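Local coordinates for protein (GYP1P) (PDB 1FKM) that stimulates GTP hydrolysis by the Ypt/Rab GTPases Ypt1 and Ypt7 through its TBC-type GAP domain, supplying an arginine finger and a glutamine finger in trans, at residues A233-W236 with M237-L241; E326-V329 with F330-A334. All coordinates share one frame; numbering follows the deposited sequence. Where two conformers were deposited one is given.

Contact 1: residues A233-W236 with M237-L241; sequences AFRW and MNCLL
Asn238 lies alongside Phe234, one helical turn on, and its CB sits over a face of the phenyl ring, 4.2 Å from the centroid and 26° off the ring normal, a CH-pi contact. Ring and amide planes are only 23° apart, and Phe234 CE2 reaches Asn238 CG at 3.8 Å. Both side chains run the same way because each has CG opposite its backbone N (chi1 178° for Phe234). An alanine in place of Phe234 would probably open a gap beside Asn238 CB and toward Ile200, while the amide's own hydrogen bonds would remain. The second CH-pi contact joins Trp236 and Leu241: CD2 of Leu241 stands 4.0 Å from the centroid of the five-membered ring of Trp236, over the face opposite the one that meets Ala233 CA.

The backbone bonds show how the helix ends. Met237 N, Asn238 N and Cys239 N donate to Ala233 O, Phe234 O and Arg235 O in the usual i to i+4 pattern. Of these, the bond from Asn238 N to Phe234 O measures 2.7 Å. Then Leu241 N turns back to Trp236 O, also at 2.7 Å, in the carbonyl plane on a lone pair, while Leu240 N makes a weak bond of 3.3 Å to Met237 O. With Leu240 at positive phi, this is a Schellman motif.

The Asn238 amide is held by Gln197 at OD1 and by the main-chain oxygen of Gln131, the glutamine finger, at ND2, so the contact borders a catalytic element. Around it, Ala233, Phe234 and Met237 (a selenomethionine) pack on helix 198-214, Met237 and Leu241 on helix 324-338, and Cys239 and Leu240 against helix 133-145.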
# COMPACT_ATOMS: atom_id res chain seq x y z
N ALA A 233 14.25 -10.16 1.35
CA ALA A 233 13.84 -8.92 0.70
C ALA A 233 12.82 -9.04 -0.42
O ALA A 233 12.18 -8.05 -0.78
CB ALA A 233 15.07 -8.18 0.20
N PHE A 234 12.66 -10.23 -1.00
CA PHE A 234 11.68 -10.33 -2.06
C PHE A 234 10.31 -9.93 -1.51
O PHE A 234 9.58 -9.15 -2.13
CB PHE A 234 11.58 -11.74 -2.64
CG PHE A 234 10.53 -11.86 -3.71
CD1 PHE A 234 10.78 -11.40 -5.00
CD2 PHE A 234 9.26 -12.34 -3.41
CE1 PHE A 234 9.79 -11.41 -5.97
CE2 PHE A 234 8.26 -12.36 -4.38
CZ PHE A 234 8.52 -11.89 -5.66
N ARG A 235 9.96 -10.46 -0.35
CA ARG A 235 8.67 -10.15 0.25
C ARG A 235 8.59 -8.67 0.63
O ARG A 235 7.54 -8.04 0.48
CB ARG A 235 8.44 -11.02 1.49
CG ARG A 235 6.99 -11.05 1.95
CD ARG A 235 6.80 -11.97 3.16
NE ARG A 235 7.45 -11.45 4.35
CZ ARG A 235 7.48 -12.08 5.52
NH1 ARG A 235 6.90 -13.26 5.65
NH2 ARG A 235 8.09 -11.53 6.56
N TRP A 236 9.70 -8.11 1.11
CA TRP A 236 9.74 -6.70 1.48
C TRP A 236 9.38 -5.85 0.26
O TRP A 236 8.61 -4.89 0.35
CB TRP A 236 11.14 -6.29 1.95
CG TRP A 236 11.56 -6.85 3.29
CD1 TRP A 236 10.95 -7.83 4.01
CD2 TRP A 236 12.71 -6.44 4.04
NE1 TRP A 236 11.65 -8.07 5.17
CE2 TRP A 236 12.74 -7.22 5.21
CE3 TRP A 236 13.71 -5.49 3.83
CZ2 TRP A 236 13.74 -7.09 6.18
CZ3 TRP A 236 14.71 -5.35 4.79
CH2 TRP A 236 14.71 -6.15 5.95
N MSE A 237 9.96 -6.20 -0.88
CA MSE A 237 9.72 -5.46 -2.11
C MSE A 237 8.35 -5.76 -2.73
O MSE A 237 7.62 -4.84 -3.10
CB MSE A 237 10.81 -5.77 -3.13
CG MSE A 237 11.71 -4.59 -3.42
SE MSE A 237 12.46 -3.82 -1.82
CE MSE A 237 14.19 -4.67 -1.85
N ASN A 238 8.02 -7.04 -2.83
CA ASN A 238 6.77 -7.48 -3.44
C ASN A 238 5.51 -6.93 -2.77
O ASN A 238 4.54 -6.60 -3.45
CB ASN A 238 6.73 -9.02 -3.46
CG ASN A 238 5.69 -9.56 -4.42
OD1 ASN A 238 5.64 -9.17 -5.59
ND2 ASN A 238 4.85 -10.48 -3.94
N CYS A 239 5.53 -6.82 -1.44
CA CYS A 239 4.37 -6.32 -0.71
C CYS A 239 4.62 -4.97 -0.04
O CYS A 239 3.88 -4.57 0.85
CB CYS A 239 3.95 -7.34 0.36
SG CYS A 239 3.85 -9.05 -0.24
N LEU A 240 5.65 -4.26 -0.50
CA LEU A 240 6.01 -2.96 0.06
C LEU A 240 6.06 -2.97 1.60
O LEU A 240 5.47 -2.11 2.26
CB LEU A 240 5.03 -1.88 -0.42
CG LEU A 240 5.02 -1.56 -1.92
CD1 LEU A 240 4.01 -0.45 -2.19
CD2 LEU A 240 6.41 -1.12 -2.37
N LEU A 241 6.77 -3.95 2.16
CA LEU A 241 6.95 -4.09 3.61
C LEU A 241 5.70 -4.37 4.43
O LEU A 241 5.76 -4.47 5.66
CB LEU A 241 7.65 -2.84 4.17
CG LEU A 241 9.16 -2.74 3.95
CD1 LEU A 241 9.68 -1.39 4.45
CD2 LEU A 241 9.86 -3.87 4.68

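Contact 2: residues E326-V329 with F330-A334; sequences EFHV and FVCAA
Cys332 and His328 meet by sulfur and ring: SG stands 3.8 Å from the imidazole centroid, 26° off the normal, over one face and shifted toward the rim, where NE2 is its nearest ring atom at 3.4 Å. The imidazole reaches this position with CG turned away from the backbone N, whereas the thiol of Cys332 lies beside its own backbone N. Like the pairs that follow, these are i to i+4 neighbours within helix 324-338 of the Ypt/Rab-GAP domain.

A CH-pi contact links the preceding pair, Phe327 and Val331. Val331 CG2 lies over a face of Phe327, 4.0 Å from the centroid and 20° off the normal, with CE2 its closest ring atom. Glu326 and Phe330 instead run side by side, their carboxylate and ring planes 54° apart; the methylene CG of Glu326 approaches Phe330 CE2 at 4.1 Å, and the main-chain oxygen of Glu326 meets the ring at its edge, 3.2 Å from Phe330 CD2.

Beneath these side chains the helix bonds run unbroken. Val331 N, Cys332 N and Ala333 N donate to Phe327 O, His328 O and Val329 O; Cys332 N lies 2.9 Å from His328 O. The bond from Phe330 N to Glu326 O is weak.

Chemically, the stretch is largely apolar, with one buried polar ring in the middle. Both imidazole nitrogens have partners, ND1 the Tyr257 hydroxyl and NE2, probably, Trp236 O. Together these would fix the ring's rotation, and the sulfur over its face adds a polarisable neighbour without using up either nitrogen.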
# COMPACT_ATOMS: atom_id res chain seq x y z
N GLU A 326 12.37 3.88 -5.69
CA GLU A 326 13.55 4.51 -5.11
C GLU A 326 13.38 4.74 -3.61
O GLU A 326 14.19 4.29 -2.81
CB GLU A 326 13.84 5.84 -5.81
CG GLU A 326 15.00 6.62 -5.22
CD GLU A 326 15.19 7.97 -5.89
OE1 GLU A 326 14.47 8.26 -6.88
OE2 GLU A 326 16.05 8.75 -5.43
N PHE A 327 12.32 5.45 -3.23
CA PHE A 327 12.10 5.72 -1.81
C PHE A 327 11.96 4.42 -1.01
O PHE A 327 12.47 4.33 0.11
CB PHE A 327 10.84 6.57 -1.61
CG PHE A 327 10.63 7.00 -0.20
CD1 PHE A 327 11.59 7.78 0.45
CD2 PHE A 327 9.49 6.62 0.51
CE1 PHE A 327 11.43 8.17 1.78
CE2 PHE A 327 9.31 7.00 1.84
CZ PHE A 327 10.28 7.78 2.48
N HIS A 328 11.28 3.43 -1.57
CA HIS A 328 11.09 2.17 -0.87
C HIS A 328 12.41 1.46 -0.59
O HIS A 328 12.58 0.86 0.47
CB HIS A 328 10.16 1.23 -1.65
CG HIS A 328 9.77 0.01 -0.87
ND1 HIS A 328 9.11 0.08 0.34
CD2 HIS A 328 9.97 -1.31 -1.11
CE1 HIS A 328 8.92 -1.14 0.81
NE2 HIS A 328 9.43 -2.00 -0.05
N VAL A 329 13.34 1.54 -1.53
CA VAL A 329 14.64 0.90 -1.35
C VAL A 329 15.37 1.52 -0.16
O VAL A 329 16.01 0.81 0.61
CB VAL A 329 15.52 1.03 -2.61
CG1 VAL A 329 16.95 0.60 -2.30
CG2 VAL A 329 14.96 0.16 -3.72
N PHE A 330 15.28 2.83 -0.00
CA PHE A 330 15.93 3.48 1.13
C PHE A 330 15.26 3.15 2.46
O PHE A 330 15.94 3.01 3.48
CB PHE A 330 16.01 4.99 0.91
CG PHE A 330 17.08 5.39 -0.06
CD1 PHE A 330 18.40 5.48 0.35
CD2 PHE A 330 16.77 5.62 -1.40
CE1 PHE A 330 19.42 5.79 -0.57
CE2 PHE A 330 17.77 5.93 -2.32
CZ PHE A 330 19.10 6.01 -1.90
N VAL A 331 13.93 3.01 2.44
CA VAL A 331 13.21 2.64 3.66
C VAL A 331 13.64 1.23 4.05
O VAL A 331 13.85 0.93 5.23
CB VAL A 331 11.68 2.67 3.43
CG1 VAL A 331 10.95 2.08 4.64
CG2 VAL A 331 11.21 4.09 3.20
N CYS A 332 13.78 0.34 3.06
CA CYS A 332 14.20 -1.03 3.33
C CYS A 332 15.62 -1.07 3.88
O CYS A 332 15.92 -1.87 4.76
CB CYS A 332 14.10 -1.89 2.07
SG CYS A 332 12.41 -2.34 1.61
N ALA A 333 16.49 -0.22 3.35
CA ALA A 333 17.87 -0.18 3.81
C ALA A 333 17.93 0.31 5.26
O ALA A 333 18.62 -0.27 6.09
CB ALA A 333 18.70 0.73 2.90
N ALA A 334 17.19 1.38 5.56
CA ALA A 334 17.18 1.93 6.92
C ALA A 334 16.56 0.93 7.90
O ALA A 334 17.00 0.82 9.05
CB ALA A 334 16.40 3.25 6.95

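Both contacts are largely buried and local, each within one helix region, yet they differ in place. Contact 1 spans the C-terminal end of helix 230-238 and the turn beyond it, close to the glutamine finger; contact 2 lies inside helix 324-338, away from the annotated sites. They touch directly: the carbonyl oxygen O of Trp236, already bonded by the closing turn, probably also accepts a hydrogen bond from His328 NE2 at 3.0 Å, and the selenium (SE) of selenomethionine Met237 packs on His328 CD2. Helix 198-214 packs against both, whereas helix 133-145 adjoins contact 1 and helix 365-382 contact 2. A Schellman helix end marks the first, uninterrupted helical pairing the second.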